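Local coordinates for beta-lactamase OXA-2 (Salmonella typhimurium, PDB 1K38), which hydrolyses the amide bond of beta-lactam antibiotics such as oxacillin, turning them into substituted beta-amino acids and so conferring resistance, at residues S48-T52 and K189-E193; I145-Q150 and G197-G201; L154-Y158 and S209-A213. All blocks are in the same frame, centred on the assembly; numbering follows the deposited sequence.

Contact 1. Residues S48-T52 and K189-E193; sequences SPAST and KTGWE. With FMT (formic acid), chain C.
S51 OG takes a 2.7 Å hydrogen bond from water 1, which accepts a hydrogen bond from W192 N at 2.8 Å, tying the segments together. The same OG is bonded to the carboxylated lysine K54. K189 runs past the S51 carbonyl: its CE lies 3.3 Å from S51 O, and bends at chi2 (75°) and chi4 (71°) turn NZ to T190 O at 2.9 Å, though its stronger bond is to S99 OG. S51, predicted to form the acyl-ester intermediate, begins the S-x-x-K motif, and K189-T190-G191 is the KTG motif on strand 184-192; they face each other as in other serine beta-lactamases, where backbone N-H groups like those of S51 and W192 form the oxyanion hole. A50 CB presses on W192 N at 3.5 Å. T52 OG1 doubles back to P49 O at 2.6 Å and meets it, like T52 N, from the same face of the carbonyl, while T52 CG2 rests on K189 O at 3.7 Å. Formic acid, probably from the crystallisation liquor, accepts a hydrogen bond at O2 from T190 OG1 (2.7 Å), and S99 and R228 bond to it as well; it lies beside residues that by similarity bind substrate, consistent with a carboxylate site.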
loop_
_atom_site.group_PDB
_atom_site.type_symbol
_atom_site.label_atom_id
_atom_site.label_comp_id
_atom_site.label_asym_id
_atom_site.label_seq_id
_atom_site.Cartn_x
_atom_site.Cartn_y
_atom_site.Cartn_z
ATOM N N SER A 48 -19.192 -19.227 5.759
ATOM C CA SER A 48 -19.370 -17.824 6.110
ATOM C C SER A 48 -18.020 -17.147 5.888
ATOM O O SER A 48 -16.985 -17.676 6.293
ATOM C CB SER A 48 -19.759 -17.690 7.584
ATOM O OG SER A 48 -19.620 -16.350 8.018
ATOM N N PRO A 49 -18.007 -15.968 5.246
ATOM C CA PRO A 49 -16.732 -15.284 5.011
ATOM C C PRO A 49 -16.143 -14.661 6.270
ATOM O O PRO A 49 -14.950 -14.378 6.327
ATOM C CB PRO A 49 -17.102 -14.229 3.972
ATOM C CG PRO A 49 -18.484 -13.853 4.377
ATOM C CD PRO A 49 -19.129 -15.202 4.673
ATOM N N ALA A 50 -16.982 -14.462 7.282
ATOM C CA ALA A 50 -16.541 -13.844 8.524
ATOM C C ALA A 50 -15.891 -12.508 8.168
ATOM O O ALA A 50 -16.343 -11.845 7.236
ATOM C CB ALA A 50 -15.565 -14.760 9.261
ATOM N N SER A 51 -14.834 -12.112 8.870
ATOM C CA SER A 51 -14.220 -10.819 8.580
ATOM C C SER A 51 -13.525 -10.652 7.232
ATOM O O SER A 51 -13.064 -9.555 6.917
ATOM C CB SER A 51 -13.280 -10.409 9.713
ATOM O OG SER A 51 -14.036 -10.132 10.885
ATOM N N THR A 52 -13.433 -11.709 6.427
ATOM C CA THR A 52 -12.821 -11.526 5.114
ATOM C C THR A 52 -13.821 -10.703 4.311
ATOM O O THR A 52 -13.489 -10.147 3.265
ATOM C CB THR A 52 -12.562 -12.848 4.355
ATOM O OG1 THR A 52 -13.799 -13.519 4.106
ATOM C CG2 THR A 52 -11.631 -13.742 5.155
ATOM N N LYS A 189 -6.476 -10.487 4.365
ATOM C CA LYS A 189 -7.494 -10.280 5.387
ATOM C C LYS A 189 -7.829 -11.602 6.061
ATOM O O LYS A 189 -8.077 -12.607 5.394
ATOM C CB LYS A 189 -8.769 -9.701 4.768
ATOM C CG LYS A 189 -9.849 -9.361 5.793
ATOM C CD LYS A 189 -9.500 -8.084 6.547
ATOM C CE LYS A 189 -10.257 -7.991 7.864
ATOM N NZ LYS A 189 -9.733 -8.979 8.853
ATOM N N THR A 190 -7.830 -11.595 7.390
ATOM C CA THR A 190 -8.170 -12.787 8.149
ATOM C C THR A 190 -9.660 -12.804 8.451
ATOM O O THR A 190 -10.351 -11.785 8.335
ATOM C CB THR A 190 -7.444 -12.822 9.497
ATOM O OG1 THR A 190 -7.713 -11.604 10.201
ATOM C CG2 THR A 190 -5.955 -12.982 9.307
ATOM N N GLY A 191 -10.146 -13.975 8.838
ATOM C CA GLY A 191 -11.540 -14.129 9.200
ATOM C C GLY A 191 -11.688 -15.276 10.181
ATOM O O GLY A 191 -10.926 -16.244 10.122
ATOM N N TRP A 192 -12.641 -15.151 11.103
ATOM C CA TRP A 192 -12.927 -16.201 12.082
ATOM C C TRP A 192 -14.317 -15.994 12.656
ATOM O O TRP A 192 -14.636 -14.910 13.140
ATOM C CB TRP A 192 -11.915 -16.197 13.233
ATOM C CG TRP A 192 -12.144 -17.326 14.205
ATOM C CD1 TRP A 192 -12.226 -18.658 13.906
ATOM C CD2 TRP A 192 -12.305 -17.226 15.628
ATOM N NE1 TRP A 192 -12.426 -19.392 15.050
ATOM C CE2 TRP A 192 -12.478 -18.540 16.122
ATOM C CE3 TRP A 192 -12.320 -16.156 16.533
ATOM C CZ2 TRP A 192 -12.662 -18.813 17.484
ATOM C CZ3 TRP A 192 -12.502 -16.427 17.889
ATOM C CH2 TRP A 192 -12.670 -17.746 18.349
ATOM N N GLU A 193 -15.148 -17.027 12.599
ATOM C CA GLU A 193 -16.488 -16.906 13.149
ATOM C C GLU A 193 -16.753 -17.928 14.247
ATOM O O GLU A 193 -17.900 -18.183 14.602
ATOM C CB GLU A 193 -17.541 -17.007 12.039
ATOM C CG GLU A 193 -17.304 -18.089 11.000
ATOM C CD GLU A 193 -17.365 -19.482 11.577
ATOM O OE1 GLU A 193 -16.455 -19.846 12.347
ATOM O OE2 GLU A 193 -18.330 -20.211 11.261
HETATM C C FMT C . -10.476 -12.675 12.416
HETATM O O1 FMT C . -9.415 -13.592 12.981
HETATM O O2 FMT C . -9.861 -11.386 11.834
HETATM O O HOH W 1 -13.928 -12.673 11.670
#

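Contact 2. Residues I145-Q150 and G197-G201; sequences ISAQEQ and GWWVG
Q150 and W198 meet from opposite directions, Q150 NE2 standing over one face of the indole, 3.5 Å above its plane and over the six-membered ring, so displaced from the middle of the indole toward its rim. The amide is steeply inclined, 68° from the ring plane, and Q150 CG also touches W198 CZ3 at 3.7 Å. A bend in the glutamine chain at chi2 (-102°) swings the amide across the ring. In the plane of the indole, I145 O abuts W198 CH2 at 3.5 Å; A147 CB, off the plane on the side away from Q150, touches W198 CZ3 at 4.2 Å. Crossing Q150 at about a right angle, V200 puts CG1 against Q150 CD at 4.0 Å. The first turn of helix 147-158 is laid on strand 196-205 of the central sheet, and that turn is fixed by a capping box: E149 N bonds to S146 OG at 3.1 Å, while S146 N reaches E149 OE1 at 3.0 Å, using the anti lone pair of the carboxylate. Q150 N closes the turn on S146 O at 2.9 Å. Farther out, the other carboxylate oxygen, E149 OE2, forms a salt bridge with R46. The polar ends of the facing pair both turn to the active-site loop, Q150 NE2 giving a hydrogen bond to T52 OG1 and W198 NE1 another to S48 O.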
loop_
_atom_site.group_PDB
_atom_site.type_symbol
_atom_site.label_atom_id
_atom_site.label_comp_id
_atom_site.label_asym_id
_atom_site.label_seq_id
_atom_site.Cartn_x
_atom_site.Cartn_y
_atom_site.Cartn_z
ATOM N N ILE A 145 -19.374 -18.251 1.010
ATOM C CA ILE A 145 -18.534 -18.206 -0.182
ATOM C C ILE A 145 -17.405 -19.238 -0.070
ATOM O O ILE A 145 -16.949 -19.544 1.030
ATOM C CB ILE A 145 -17.946 -16.775 -0.348
ATOM C CG1 ILE A 145 -17.163 -16.662 -1.655
ATOM C CG2 ILE A 145 -17.072 -16.434 0.858
ATOM C CD1 ILE A 145 -16.753 -15.228 -2.001
ATOM N N SER A 146 -16.962 -19.783 -1.203
ATOM C CA SER A 146 -15.895 -20.783 -1.190
ATOM C C SER A 146 -14.511 -20.176 -1.383
ATOM O O SER A 146 -14.375 -19.013 -1.775
ATOM C CB SER A 146 -16.116 -21.816 -2.291
ATOM O OG SER A 146 -15.803 -21.268 -3.562
ATOM N N ALA A 147 -13.484 -20.978 -1.123
ATOM C CA ALA A 147 -12.115 -20.510 -1.290
ATOM C C ALA A 147 -11.861 -20.153 -2.751
ATOM O O ALA A 147 -11.188 -19.167 -3.040
ATOM C CB ALA A 147 -11.126 -21.578 -0.825
ATOM N N GLN A 148 -12.404 -20.945 -3.674
ATOM C CA GLN A 148 -12.204 -20.652 -5.085
ATOM C C GLN A 148 -12.913 -19.362 -5.475
ATOM O O GLN A 148 -12.403 -18.591 -6.291
ATOM C CB GLN A 148 -12.674 -21.825 -5.956
ATOM C CG GLN A 148 -11.671 -22.976 -5.959
ATOM C CD GLN A 148 -11.853 -23.926 -7.129
ATOM O OE1 GLN A 148 -12.162 -23.503 -8.247
ATOM N NE2 GLN A 148 -11.641 -25.215 -6.884
ATOM N N GLU A 149 -14.075 -19.117 -4.879
ATOM C CA GLU A 149 -14.818 -17.896 -5.164
ATOM C C GLU A 149 -14.096 -16.673 -4.588
ATOM O O GLU A 149 -14.164 -15.581 -5.154
ATOM C CB GLU A 149 -16.240 -18.006 -4.610
ATOM C CG GLU A 149 -17.078 -19.036 -5.350
ATOM C CD GLU A 149 -18.487 -19.144 -4.817
ATOM O OE1 GLU A 149 -18.649 -19.245 -3.586
ATOM O OE2 GLU A 149 -19.434 -19.141 -5.632
ATOM N N GLN A 150 -13.400 -16.855 -3.467
ATOM C CA GLN A 150 -12.646 -15.751 -2.875
ATOM C C GLN A 150 -11.528 -15.361 -3.838
ATOM O O GLN A 150 -11.247 -14.178 -4.030
ATOM C CB GLN A 150 -12.035 -16.160 -1.528
ATOM C CG GLN A 150 -13.056 -16.361 -0.409
ATOM C CD GLN A 150 -13.132 -15.188 0.558
ATOM O OE1 GLN A 150 -12.869 -14.040 0.189
ATOM N NE2 GLN A 150 -13.501 -15.474 1.807
ATOM N N GLY A 197 -11.783 -20.671 10.174
ATOM C CA GLY A 197 -10.869 -19.547 10.056
ATOM C C GLY A 197 -10.370 -19.365 8.633
ATOM O O GLY A 197 -10.154 -20.347 7.923
ATOM N N TRP A 198 -10.185 -18.114 8.221
ATOM C CA TRP A 198 -9.718 -17.786 6.869
ATOM C C TRP A 198 -8.496 -16.880 6.831
ATOM O O TRP A 198 -8.200 -16.159 7.775
ATOM C CB TRP A 198 -10.744 -16.950 6.091
ATOM C CG TRP A 198 -12.055 -17.515 5.710
ATOM C CD1 TRP A 198 -13.216 -17.444 6.423
ATOM C CD2 TRP A 198 -12.396 -18.075 4.437
ATOM N NE1 TRP A 198 -14.268 -17.915 5.666
ATOM C CE2 TRP A 198 -13.791 -18.310 4.444
ATOM C CE3 TRP A 198 -11.659 -18.398 3.288
ATOM C CZ2 TRP A 198 -14.466 -18.851 3.343
ATOM C CZ3 TRP A 198 -12.332 -18.936 2.192
ATOM C CH2 TRP A 198 -13.723 -19.156 2.230
ATOM N N TRP A 199 -7.810 -16.923 5.695
ATOM C CA TRP A 199 -6.752 -15.970 5.391
ATOM C C TRP A 199 -6.773 -15.959 3.876
ATOM O O TRP A 199 -6.551 -16.985 3.229
ATOM C CB TRP A 199 -5.354 -16.319 5.914
ATOM C CG TRP A 199 -4.499 -15.043 5.966
ATOM C CD1 TRP A 199 -4.934 -13.781 6.298
ATOM C CD2 TRP A 199 -3.090 -14.922 5.731
ATOM N NE1 TRP A 199 -3.886 -12.891 6.288
ATOM C CE2 TRP A 199 -2.741 -13.563 5.945
ATOM C CE3 TRP A 199 -2.086 -15.824 5.365
ATOM C CZ2 TRP A 199 -1.431 -13.093 5.805
ATOM C CZ3 TRP A 199 -0.783 -15.358 5.224
ATOM C CH2 TRP A 199 -0.466 -14.004 5.445
ATOM N N VAL A 200 -7.123 -14.808 3.315
ATOM C CA VAL A 200 -7.185 -14.663 1.866
ATOM C C VAL A 200 -6.468 -13.385 1.473
ATOM O O VAL A 200 -6.384 -12.443 2.265
ATOM C CB VAL A 200 -8.647 -14.615 1.358
ATOM C CG1 VAL A 200 -9.422 -15.810 1.906
ATOM C CG2 VAL A 200 -9.317 -13.307 1.763
ATOM N N GLY A 201 -5.950 -13.353 0.249
ATOM C CA GLY A 201 -5.240 -12.172 -0.206
ATOM C C GLY A 201 -4.281 -12.524 -1.317
ATOM O O GLY A 201 -4.521 -13.465 -2.066
#

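Contact 3. Residues L154-Y158 and S209-A213; sequences LRKLY and SVFFA
The F211 ring is wedged among three side chains from the end of helix 147-158, each meeting it differently. Over its face stands R155 CG, 3.7 Å from the ring centroid and only 1° off the normal, a CH-pi contact made by the aliphatic root of the arginine. Beyond it the chain bends, and the guanidinium goes on to a salt bridge with E28. The edge of F211 turns to the face of Y158 in a T-shaped pair, centroids 5.4 Å apart and planes at 82°. F211 CZ leads this approach, 3.6 Å from Y158 CD2, while Y158 CB sits in the plane of the F211 ring at its edge. The Y158 ring reaches the strand, where S209 CB lies over one face, 4.3 Å from the ring centroid. The serine hydroxyl comes close as well, S209 OG lying 3.0 Å from Y158 OH. L154 packs CB against F211 CD2 at 4.0 Å and extends CD1 to F212 O, also at 4.0 Å. This is alpha/beta packing, with the helix segment running roughly against the strand segment at 146° and an axis separation of 10.1 Å. Alongside, W202 of strand 196-205 adds its ring to both F211 and Y158, the latter edge to face, and F71 of the second subunit makes another edge-to-face pair with Y158. Within the sheet, strand 208-217 lies between strands 21-27 and 196-205, F211 pairing its backbone with A26 and F212 with G201.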
loop_
_atom_site.group_PDB
_atom_site.type_symbol
_atom_site.label_atom_id
_atom_site.label_comp_id
_atom_site.label_asym_id
_atom_site.label_seq_id
_atom_site.Cartn_x
_atom_site.Cartn_y
_atom_site.Cartn_z
ATOM N N LEU A 154 -10.952 -11.714 -5.436
ATOM C CA LEU A 154 -9.707 -10.985 -5.210
ATOM C C LEU A 154 -9.023 -10.574 -6.507
ATOM O O LEU A 154 -8.444 -9.491 -6.594
ATOM C CB LEU A 154 -8.746 -11.834 -4.368
ATOM C CG LEU A 154 -9.196 -12.089 -2.926
ATOM C CD1 LEU A 154 -8.294 -13.144 -2.299
ATOM C CD2 LEU A 154 -9.156 -10.789 -2.120
ATOM N N ARG A 155 -9.083 -11.440 -7.514
ATOM C CA ARG A 155 -8.454 -11.131 -8.793
ATOM C C ARG A 155 -9.141 -9.943 -9.461
ATOM O O ARG A 155 -8.480 -9.117 -10.097
ATOM C CB ARG A 155 -8.476 -12.363 -9.698
ATOM C CG ARG A 155 -7.681 -13.507 -9.106
ATOM C CD ARG A 155 -7.753 -14.757 -9.955
ATOM N NE ARG A 155 -6.705 -14.803 -10.967
ATOM C CZ ARG A 155 -6.394 -15.900 -11.649
ATOM N NH1 ARG A 155 -7.056 -17.028 -11.419
ATOM N NH2 ARG A 155 -5.414 -15.878 -12.542
ATOM N N LYS A 156 -10.458 -9.842 -9.303
ATOM C CA LYS A 156 -11.191 -8.722 -9.885
ATOM C C LYS A 156 -10.783 -7.423 -9.188
ATOM O O LYS A 156 -10.563 -6.403 -9.841
ATOM C CB LYS A 156 -12.700 -8.948 -9.770
ATOM C CG LYS A 156 -13.205 -10.056 -10.690
ATOM C CD LYS A 156 -14.721 -10.170 -10.701
ATOM C CE LYS A 156 -15.260 -10.700 -9.392
ATOM N NZ LYS A 156 -16.704 -11.053 -9.527
ATOM N N LEU A 157 -10.664 -7.467 -7.865
ATOM C CA LEU A 157 -10.252 -6.297 -7.091
ATOM C C LEU A 157 -8.854 -5.855 -7.531
ATOM O O LEU A 157 -8.590 -4.669 -7.733
ATOM C CB LEU A 157 -10.237 -6.633 -5.592
ATOM C CG LEU A 157 -9.723 -5.537 -4.650
ATOM C CD1 LEU A 157 -10.577 -4.280 -4.797
ATOM C CD2 LEU A 157 -9.763 -6.037 -3.205
ATOM N N TYR A 158 -7.958 -6.826 -7.659
ATOM C CA TYR A 158 -6.590 -6.567 -8.079
ATOM C C TYR A 158 -6.559 -5.822 -9.414
ATOM O O TYR A 158 -5.802 -4.863 -9.583
ATOM C CB TYR A 158 -5.843 -7.901 -8.208
ATOM C CG TYR A 158 -4.452 -7.798 -8.795
ATOM C CD1 TYR A 158 -3.417 -7.183 -8.092
ATOM C CD2 TYR A 158 -4.170 -8.339 -10.048
ATOM C CE1 TYR A 158 -2.130 -7.113 -8.622
ATOM C CE2 TYR A 158 -2.884 -8.274 -10.587
ATOM C CZ TYR A 158 -1.870 -7.663 -9.867
ATOM O OH TYR A 158 -0.598 -7.621 -10.387
ATOM N N SER A 209 1.267 -11.323 -9.526
ATOM C CA SER A 209 0.772 -11.566 -8.181
ATOM C C SER A 209 0.393 -13.014 -7.929
ATOM O O SER A 209 -0.022 -13.740 -8.838
ATOM C CB SER A 209 -0.427 -10.664 -7.902
ATOM O OG SER A 209 -0.021 -9.307 -7.917
ATOM N N VAL A 210 0.543 -13.425 -6.676
ATOM C CA VAL A 210 0.208 -14.784 -6.274
ATOM C C VAL A 210 -0.957 -14.696 -5.293
ATOM O O VAL A 210 -0.796 -14.221 -4.171
ATOM C CB VAL A 210 1.412 -15.468 -5.591
ATOM C CG1 VAL A 210 1.073 -16.915 -5.254
ATOM C CG2 VAL A 210 2.629 -15.405 -6.506
ATOM N N PHE A 211 -2.130 -15.146 -5.727
ATOM C CA PHE A 211 -3.322 -15.097 -4.882
ATOM C C PHE A 211 -3.479 -16.350 -4.045
ATOM O O PHE A 211 -3.083 -17.434 -4.462
ATOM C CB PHE A 211 -4.575 -14.932 -5.742
ATOM C CG PHE A 211 -4.570 -13.697 -6.578
ATOM C CD1 PHE A 211 -3.887 -13.663 -7.792
ATOM C CD2 PHE A 211 -5.214 -12.549 -6.137
ATOM C CE1 PHE A 211 -3.845 -12.497 -8.553
ATOM C CE2 PHE A 211 -5.178 -11.380 -6.887
ATOM C CZ PHE A 211 -4.488 -11.354 -8.100
ATOM N N PHE A 212 -4.058 -16.198 -2.860
ATOM C CA PHE A 212 -4.289 -17.344 -1.997
ATOM C C PHE A 212 -5.579 -17.199 -1.216
ATOM O O PHE A 212 -6.041 -16.089 -0.928
ATOM C CB PHE A 212 -3.133 -17.552 -1.010
ATOM C CG PHE A 212 -2.947 -16.426 -0.037
ATOM C CD1 PHE A 212 -2.065 -15.391 -0.322
ATOM C CD2 PHE A 212 -3.660 -16.395 1.160
ATOM C CE1 PHE A 212 -1.891 -14.336 0.574
ATOM C CE2 PHE A 212 -3.494 -15.344 2.065
ATOM C CZ PHE A 212 -2.605 -14.311 1.769
ATOM N N ALA A 213 -6.171 -18.341 -0.893
ATOM C CA ALA A 213 -7.390 -18.376 -0.112
ATOM C C ALA A 213 -7.367 -19.684 0.655
ATOM O O ALA A 213 -7.448 -20.766 0.069
ATOM C CB ALA A 213 -8.621 -18.299 -1.016
#

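Overall arrangement
From the N terminus the chain passes through 48-52, in the loop before helix 56-64, then both ends of helix 147-158, at 145-150 and 154-158, and afterwards the three successive strands carrying 189-193, 197-201 and 209-213. The second segments follow in the same order as the first, so every pair of contacts crosses and none nests. Contact 1 closes an excursion of 136 residues with far more helix than strand; contacts 2 and 3 close loops of 46 and 50. Contact 2 adjoins both others, with centres 9 Å from contact 1 and 10 Å from contact 3. Contacts 1 and 3 do not touch. They join the active-site loop and one helix to adjacent strands of the central sheet.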